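Local coordinates for coenzyme F420-dependent N(5),N(10)-methenyltetrahydromethanopterin reductase-related protein (Desulfurobacterium thermolithotrophum DSM 11699, PDB 6HUZ) that binds the iron-guanylylpyridinol cofactor and methenyltetrahydrofolate and, as a bacterial paralog of [Fe]-hydrogenase, uses tetrahydrofolate derivatives as substrates, at residues V46-D50 / P51-K55; K289-E292 / K293-E296. All coordinates share one frame; numbering follows the deposited sequence.

How the contacts relate
Contact 1 comes first along the chain. It covers the end of strand 45-49 and the loop that leads to helix 58-66, in the six-stranded parallel sheet domain that holds the iron-guanylylpyridinol cofactor. Contact 2 follows far later, where helix 282-292 gives way to the short helix 294-297 in the helical C-terminal part. Each is one unbroken run of residues, so each makes only a local turn and closes no long loop. The two are in series and neither nest nor cross. The centres of contact 1 and contact 2 lie about 46 Å apart, and the two do not touch. Contact 1 shapes a cofactor site, whereas contact 2 packs against the second subunit.

Contact 1: residues V46-D50 / P51-K55; sequences VTLSD and PNIDK. With FE9 (iron-guanylyl pyridinol cofactor), chain B.
Asp-50 OD1 accepts two bonds from Asn-52. The backbone N of Asn-52 meets Asp-50 OD1 nearly end-on to the C-O bond at 2.7 Å, closing an Asx turn. Asn-52 ND2 comes to the same OD1 of Asp-50 at 3.3 Å on the syn side, and OD1 lies 24° out of the amide plane of Asn-52. These bonds fix the rotation of the carboxylate. The CG of Asp-50 stands anti to the backbone N (chi1 -174°), which swings the carboxylate over the following residues and leaves OD2 for the cofactor. Asp-50 OD2 takes the ribose hydroxyls FE9 O2' at 2.9 Å and FE9 O3' at 3.1 Å. It also accepts from the backbone N of Phe-8. Asn-52 ND2 adds a weak bond to FE9 O2', so the amide bridges carboxylate and ribose. Pro-51 lies over a face of the guanine, its CG 3.6 Å from FE9 C5A. At the edge of the base, FE9 N2A gives a weak bond to Ser-49 O. Behind the turn, Leu-48 CD2 and Ile-53 CD1 meet obliquely at 4.0 Å. Both side chains also pack on Leu-71 and Phe-8. An alanine in place of Asp-50 would probably leave both ribose hydroxyls without their acceptor and set the Asn-52 amide free to turn. A type I turn from Asp-50 to Ile-53 carries the chain away from the strand. An acidic residue just after the second strand of a parallel sheet, gripping both ribose hydroxyls, is a hallmark of many Rossmann-type nucleotide sites.

Contact 2: residues K289-E292 / K293-E296; sequences KLLE and KIEE
Lys-293 N donates to Leu-290 O at 3.3 Å, approaching from above the carbonyl plane. Lys-293 is the N-cap of the next short helix. Its side chain is bent at chi3, and Lys-293 NZ lies 5.4 Å from Lys-289 NZ. These like charges probably repel weakly. Ile-294 follows, and its N makes a weak bond to Leu-291 O. The CG1 of Ile-294 is anti to the backbone N (chi1 -162°), which carries CD1 alongside Leu-291, 4.0 Å from Leu-291 CD2. The two side chains point the same way. The CG2 branch of Ile-294 sits between the backbone N and carbonyl carbon and packs on Leu-291 O at 3.3 Å. Glu-295 folds back through chi1 74° and chi2 -72°. Glu-295 OE1 ends 3.6 Å from Glu-292 O, a pair of acceptors without a hydrogen bond. Glu-296 N then bonds to Lys-293 O in the first turn of the new helix. The charged side chains are on the exposed side of this junction between helices 282-292 and 294-297. On its buried side, Leu-291 and Ile-294 both rest on Phe-214 of the second subunit, in helix 207-228, while Leu-290 packs on Leu-283 of that subunit's own helix 282-292.

Contact 1: residues V46-D50 / P51-K55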
ATOM      1  N   VAL A  46     -36.349  -7.728  18.224  1.00 52.05           N
ATOM      2  CA  VAL A  46     -35.006  -7.412  18.661  1.00 47.50           C
ATOM      3  C   VAL A  46     -34.706  -7.495  20.154  1.00 49.99           C
ATOM      4  O   VAL A  46     -35.459  -7.006  21.005  1.00 48.56           O
ATOM      5  CB  VAL A  46     -34.704  -5.992  18.146  1.00 49.61           C
ATOM      6  CG1 VAL A  46     -33.251  -5.609  18.407  1.00 45.85           C
ATOM      7  CG2 VAL A  46     -35.017  -5.872  16.657  1.00 48.62           C
ATOM      8  N   THR A  47     -33.566  -8.106  20.447  1.00 46.30           N
ATOM      9  CA  THR A  47     -33.032  -8.255  21.792  1.00 47.40           C
ATOM     10  C   THR A  47     -31.642  -7.634  21.797  1.00 47.98           C
ATOM     11  O   THR A  47     -30.871  -7.825  20.844  1.00 46.10           O
ATOM     12  CB  THR A  47     -32.887  -9.724  22.170  1.00 50.69           C
ATOM     13  OG1 THR A  47     -34.163 -10.350  22.088  1.00 50.51           O
ATOM     14  CG2 THR A  47     -32.345  -9.908  23.578  1.00 46.51           C
ATOM     15  N   LEU A  48     -31.315  -6.901  22.868  1.00 45.93           N
ATOM     16  CA  LEU A  48     -29.996  -6.309  23.020  1.00 45.66           C
ATOM     17  C   LEU A  48     -29.475  -6.829  24.343  1.00 46.18           C
ATOM     18  O   LEU A  48     -30.086  -6.619  25.400  1.00 46.45           O
ATOM     19  CB  LEU A  48     -29.970  -4.781  22.983  1.00 46.86           C
ATOM     20  CG  LEU A  48     -28.537  -4.217  22.964  1.00 52.51           C
ATOM     21  CD1 LEU A  48     -28.367  -3.146  21.912  1.00 49.65           C
ATOM     22  CD2 LEU A  48     -28.122  -3.726  24.353  1.00 55.45           C
ATOM     23  N   SER A  49     -28.388  -7.560  24.276  1.00 41.74           N
ATOM     24  CA  SER A  49     -27.768  -8.139  25.442  1.00 43.21           C
ATOM     25  C   SER A  49     -26.489  -7.383  25.744  1.00 45.99           C
ATOM     26  O   SER A  49     -25.666  -7.165  24.852  1.00 45.20           O
ATOM     27  CB  SER A  49     -27.463  -9.613  25.209  1.00 47.70           C
ATOM     28  OG  SER A  49     -27.034 -10.243  26.405  1.00 53.01           O
ATOM     29  N   ASP A  50     -26.325  -6.967  26.997  1.00 43.60           N
ATOM     30  CA  ASP A  50     -25.120  -6.251  27.426  1.00 44.42           C
ATOM     31  C   ASP A  50     -25.031  -6.407  28.930  1.00 47.44           C
ATOM     32  O   ASP A  50     -26.004  -6.179  29.617  1.00 48.68           O
ATOM     33  CB  ASP A  50     -25.152  -4.771  27.035  1.00 45.73           C
ATOM     34  CG  ASP A  50     -23.860  -4.033  27.340  1.00 53.24           C
ATOM     35  OD1 ASP A  50     -23.415  -4.066  28.502  1.00 56.48           O
ATOM     36  OD2 ASP A  50     -23.302  -3.417  26.419  1.00 49.19           O
ATOM     37  N   PRO A  51     -23.875  -6.786  29.475  1.00 48.78           N
ATOM     38  CA  PRO A  51     -23.773  -6.954  30.931  1.00 52.88           C
ATOM     39  C   PRO A  51     -23.940  -5.684  31.751  1.00 55.92           C
ATOM     40  O   PRO A  51     -24.227  -5.776  32.933  1.00 56.71           O
ATOM     41  CB  PRO A  51     -22.351  -7.518  31.118  1.00 52.99           C
ATOM     42  CG  PRO A  51     -21.603  -7.052  29.964  1.00 55.67           C
ATOM     43  CD  PRO A  51     -22.585  -7.067  28.812  1.00 50.99           C
ATOM     44  N   ASN A  52     -23.732  -4.512  31.144  1.00 52.22           N
ATOM     45  CA  ASN A  52     -23.814  -3.242  31.859  1.00 52.58           C
ATOM     46  C   ASN A  52     -25.064  -2.413  31.576  1.00 55.40           C
ATOM     47  O   ASN A  52     -25.031  -1.197  31.737  1.00 54.32           O
ATOM     48  CB  ASN A  52     -22.552  -2.425  31.557  1.00 52.97           C
ATOM     49  CG  ASN A  52     -21.261  -3.213  31.617  1.00 75.92           C
ATOM     50  OD1 ASN A  52     -20.658  -3.393  32.674  1.00 69.14           O
ATOM     51  ND2 ASN A  52     -20.799  -3.706  30.479  1.00 72.11           N
ATOM     52  N   ILE A  53     -26.173  -3.049  31.187  1.00 54.65           N
ATOM     53  CA  ILE A  53     -27.429  -2.334  30.934  1.00 57.01           C
ATOM     54  C   ILE A  53     -27.840  -1.432  32.137  1.00 60.48           C
ATOM     55  O   ILE A  53     -28.407  -0.362  31.934  1.00 59.16           O
ATOM     56  CB  ILE A  53     -28.549  -3.376  30.617  1.00 60.59           C
ATOM     57  CG1 ILE A  53     -28.541  -3.780  29.125  1.00 60.00           C
ATOM     58  CG2 ILE A  53     -29.907  -2.894  31.050  1.00 65.11           C
ATOM     59  CD1 ILE A  53     -28.665  -2.656  28.121  1.00 56.94           C
ATOM     60  N   ASP A  54     -27.569  -1.853  33.372  1.00 58.65           N
ATOM     61  CA  ASP A  54     -27.941  -1.028  34.532  1.00 62.47           C
ATOM     62  C   ASP A  54     -27.143   0.291  34.648  1.00 63.38           C
ATOM     63  O   ASP A  54     -27.551   1.178  35.394  1.00 65.01           O
ATOM     64  CB  ASP A  54     -27.864  -1.840  35.836  1.00 68.29           C
ATOM     65  CG  ASP A  54     -29.047  -2.773  36.029  1.00 95.03           C
ATOM     66  OD1 ASP A  54     -29.848  -2.931  35.072  1.00 93.34           O
ATOM     67  OD2 ASP A  54     -29.178  -3.342  37.137  1.00115.14           O
ATOM     68  N   LYS A  55     -26.037   0.438  33.911  1.00 56.54           N
ATOM     69  CA  LYS A  55     -25.255   1.674  33.941  1.00 55.65           C
ATOM     70  C   LYS A  55     -25.816   2.692  32.928  1.00 60.17           C
ATOM     71  O   LYS A  55     -25.471   3.875  33.000  1.00 59.77           O
ATOM     72  CB  LYS A  55     -23.767   1.394  33.645  1.00 52.62           C
ATOM     73  CG  LYS A  55     -23.055   0.687  34.792  1.00 69.48           C
ATOM     74  CD  LYS A  55     -21.642   0.247  34.427  1.00 90.36           C
ATOM     75  CE  LYS A  55     -21.202  -0.990  35.181  1.00 96.76           C
ATOM     76  NZ  LYS A  55     -19.739  -0.973  35.474  1.00100.92           N
TER
HETATM   77  O2  FE9 B 401     -16.088   2.533  17.599  1.00 34.73           O
HETATM   78 FE   FE9 B 401     -17.233   0.907  15.061  1.00 38.83          FE
HETATM   79  C1F FE9 B 401     -18.682   1.989  15.354  1.00 43.65           C
HETATM   80  O1F FE9 B 401     -19.580   2.655  15.533  1.00 45.55           O
HETATM   81  C2F FE9 B 401     -17.471   1.150  13.257  1.00 42.29           C
HETATM   82  O2F FE9 B 401     -17.650   1.281  12.148  1.00 38.49           O
HETATM   83  C8  FE9 B 401     -18.216  -0.725  15.067  1.00 36.75           C
HETATM   84  O18 FE9 B 401     -18.815  -1.137  14.089  1.00 41.07           O
HETATM   85  C7  FE9 B 401     -18.230  -1.541  16.349  1.00 36.62           C
HETATM   86  C6  FE9 B 401     -17.621  -0.658  17.401  1.00 33.09           C
HETATM   87  N1  FE9 B 401     -17.095   0.575  16.983  1.00 36.67           N
HETATM   88  C5  FE9 B 401     -17.611  -1.081  18.811  1.00 35.77           C
HETATM   89  C5M FE9 B 401     -18.152  -2.431  19.186  1.00 28.74           C
HETATM   90  C4  FE9 B 401     -17.018  -0.173  19.806  1.00 39.15           C
HETATM   91  C3  FE9 B 401     -16.454   1.130  19.356  1.00 37.50           C
HETATM   92  C3M FE9 B 401     -15.850   2.119  20.319  1.00 29.52           C
HETATM   93  C2  FE9 B 401     -16.530   1.477  17.887  1.00 32.60           C
HETATM   94  O3P FE9 B 401     -16.947  -0.624  21.088  1.00 43.88           O
HETATM   95  P1  FE9 B 401     -17.957  -0.157  22.260  1.00 36.62           P
HETATM   96  O1P FE9 B 401     -18.590   1.097  21.883  1.00 26.09           O
HETATM   97  O2P FE9 B 401     -17.047   0.148  23.562  1.00 34.30           O
HETATM   98  O5' FE9 B 401     -18.999  -1.348  22.440  1.00 35.40           O
HETATM   99  C5' FE9 B 401     -18.648  -2.591  23.028  1.00 33.42           C
HETATM  100  C4' FE9 B 401     -19.834  -3.005  23.891  1.00 29.23           C
HETATM  101  O4' FE9 B 401     -19.633  -4.327  24.375  1.00 33.96           O
HETATM  102  C1' FE9 B 401     -20.219  -4.409  25.667  1.00 30.10           C
HETATM  103  C2' FE9 B 401     -19.869  -3.080  26.300  1.00 41.09           C
HETATM  104  O2' FE9 B 401     -20.690  -2.729  27.422  1.00 48.18           O
HETATM  105  C3' FE9 B 401     -20.016  -2.121  25.124  1.00 33.67           C
HETATM  106  O3' FE9 B 401     -21.301  -1.500  25.074  1.00 35.22           O
HETATM  107  N9A FE9 B 401     -19.732  -5.618  26.359  1.00 33.44           N
HETATM  108  C4A FE9 B 401     -20.367  -6.763  26.265  1.00 37.87           C
HETATM  109  N3A FE9 B 401     -21.528  -7.129  25.674  1.00 39.37           N
HETATM  110  C2A FE9 B 401     -21.957  -8.400  25.815  1.00 37.18           C
HETATM  111  N2A FE9 B 401     -23.099  -8.734  25.175  1.00 37.80           N
HETATM  112  N1A FE9 B 401     -21.303  -9.336  26.531  1.00 38.06           N
HETATM  113  C6A FE9 B 401     -20.173  -9.065  27.207  1.00 35.53           C
HETATM  114  O6A FE9 B 401     -19.572  -9.943  27.848  1.00 37.70           O
HETATM  115  C5A FE9 B 401     -19.613  -7.717  27.089  1.00 37.77           C
HETATM  116  N7A FE9 B 401     -18.541  -7.064  27.561  1.00 37.73           N
HETATM  117  C8A FE9 B 401     -18.624  -5.787  27.107  1.00 31.54           C
HETATM  118  O   HOH W   1     -15.414   2.226  15.107  1.00 38.05           O

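Contact 2: residues K289-E292 / K293-E296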
ATOM      1  N   LYS A 289       2.525  19.437  -0.576  1.00 38.07           N
ATOM      2  CA  LYS A 289       2.425  20.518   0.413  1.00 39.43           C
ATOM      3  C   LYS A 289       2.590  19.956   1.831  1.00 41.40           C
ATOM      4  O   LYS A 289       3.317  20.522   2.643  1.00 41.62           O
ATOM      5  CB  LYS A 289       1.094  21.286   0.236  1.00 41.16           C
ATOM      6  CG  LYS A 289       0.878  22.424   1.219  1.00 41.62           C
ATOM      7  CD  LYS A 289       1.825  23.588   1.010  1.00 50.91           C
ATOM      8  CE  LYS A 289       1.675  24.599   2.118  1.00 53.81           C
ATOM      9  NZ  LYS A 289       2.121  25.953   1.709  1.00 65.10           N
ATOM     10  N   LEU A 290       1.950  18.831   2.119  1.00 40.37           N
ATOM     11  CA  LEU A 290       2.052  18.215   3.439  1.00 39.13           C
ATOM     12  C   LEU A 290       3.471  17.771   3.776  1.00 41.17           C
ATOM     13  O   LEU A 290       3.892  17.938   4.924  1.00 42.56           O
ATOM     14  CB  LEU A 290       1.111  17.014   3.547  1.00 38.03           C
ATOM     15  CG  LEU A 290      -0.351  17.364   3.582  1.00 44.80           C
ATOM     16  CD1 LEU A 290      -1.197  16.113   3.436  1.00 44.50           C
ATOM     17  CD2 LEU A 290      -0.709  18.140   4.868  1.00 47.19           C
ATOM     18  N   LEU A 291       4.214  17.214   2.796  1.00 33.13           N
ATOM     19  CA  LEU A 291       5.576  16.748   3.057  1.00 32.88           C
ATOM     20  C   LEU A 291       6.474  17.896   3.478  1.00 37.93           C
ATOM     21  O   LEU A 291       7.429  17.661   4.207  1.00 37.21           O
ATOM     22  CB  LEU A 291       6.189  16.058   1.831  1.00 31.59           C
ATOM     23  CG  LEU A 291       5.517  14.745   1.423  1.00 34.78           C
ATOM     24  CD1 LEU A 291       6.162  14.193   0.160  1.00 33.85           C
ATOM     25  CD2 LEU A 291       5.567  13.726   2.530  1.00 29.37           C
ATOM     26  N   GLU A 292       6.177  19.127   3.024  1.00 35.11           N
ATOM     27  CA  GLU A 292       6.984  20.302   3.362  1.00 37.85           C
ATOM     28  C   GLU A 292       7.051  20.612   4.857  1.00 45.83           C
ATOM     29  O   GLU A 292       8.087  21.078   5.331  1.00 47.69           O
ATOM     30  CB  GLU A 292       6.465  21.548   2.614  1.00 40.94           C
ATOM     31  CG  GLU A 292       6.609  21.460   1.099  1.00 59.91           C
ATOM     32  CD  GLU A 292       6.120  22.674   0.329  1.00103.09           C
ATOM     33  OE1 GLU A 292       6.300  22.697  -0.911  1.00107.62           O
ATOM     34  OE2 GLU A 292       5.562  23.602   0.958  1.00100.10           O
ATOM     35  N   LYS A 293       5.966  20.395   5.601  1.00 45.11           N
ATOM     36  CA  LYS A 293       5.972  20.694   7.037  1.00 47.51           C
ATOM     37  C   LYS A 293       5.695  19.441   7.826  1.00 46.47           C
ATOM     38  O   LYS A 293       5.283  19.532   8.979  1.00 45.76           O
ATOM     39  CB  LYS A 293       4.879  21.732   7.362  1.00 53.07           C
ATOM     40  CG  LYS A 293       4.840  22.920   6.412  1.00 81.90           C
ATOM     41  CD  LYS A 293       4.107  24.128   7.015  1.00 96.32           C
ATOM     42  CE  LYS A 293       4.830  25.432   6.771  1.00106.54           C
ATOM     43  NZ  LYS A 293       3.909  26.599   6.809  1.00114.58           N
ATOM     44  N   ILE A 294       5.912  18.269   7.225  1.00 41.19           N
ATOM     45  CA  ILE A 294       5.605  17.017   7.901  1.00 43.59           C
ATOM     46  C   ILE A 294       6.278  16.860   9.259  1.00 53.43           C
ATOM     47  O   ILE A 294       5.642  16.351  10.175  1.00 54.75           O
ATOM     48  CB  ILE A 294       5.859  15.809   6.975  1.00 46.07           C
ATOM     49  CG1 ILE A 294       5.129  14.576   7.503  1.00 47.08           C
ATOM     50  CG2 ILE A 294       7.349  15.541   6.793  1.00 49.53           C
ATOM     51  CD1 ILE A 294       4.839  13.618   6.486  1.00 63.06           C
ATOM     52  N   GLU A 295       7.529  17.293   9.396  1.00 55.18           N
ATOM     53  CA  GLU A 295       8.287  17.195  10.650  1.00 57.37           C
ATOM     54  C   GLU A 295       7.685  17.977  11.831  1.00 63.55           C
ATOM     55  O   GLU A 295       7.875  17.575  12.976  1.00 65.87           O
ATOM     56  CB  GLU A 295       9.763  17.613  10.430  1.00 60.55           C
ATOM     57  CG  GLU A 295      10.005  19.113  10.257  1.00 79.12           C
ATOM     58  CD  GLU A 295       9.547  19.726   8.943  1.00103.39           C
ATOM     59  OE1 GLU A 295       9.604  19.029   7.903  1.00 63.95           O
ATOM     60  OE2 GLU A 295       9.131  20.908   8.955  1.00102.64           O
ATOM     61  N   GLU A 296       6.973  19.081  11.572  1.00 58.05           N
ATOM     62  CA  GLU A 296       6.374  19.881  12.640  1.00 57.70           C
ATOM     63  C   GLU A 296       5.124  19.208  13.195  1.00 61.99           C
ATOM     64  O   GLU A 296       4.797  19.375  14.370  1.00 62.14           O
ATOM     65  CB  GLU A 296       5.947  21.265  12.116  1.00 60.18           C
ATOM     66  CG  GLU A 296       6.970  21.994  11.261  1.00 75.98           C
ATOM     67  CD  GLU A 296       6.531  23.378  10.822  1.00100.45           C
ATOM     68  OE1 GLU A 296       7.035  23.852   9.779  1.00 86.81           O
ATOM     69  OE2 GLU A 296       5.684  23.988  11.514  1.00101.25           O
TER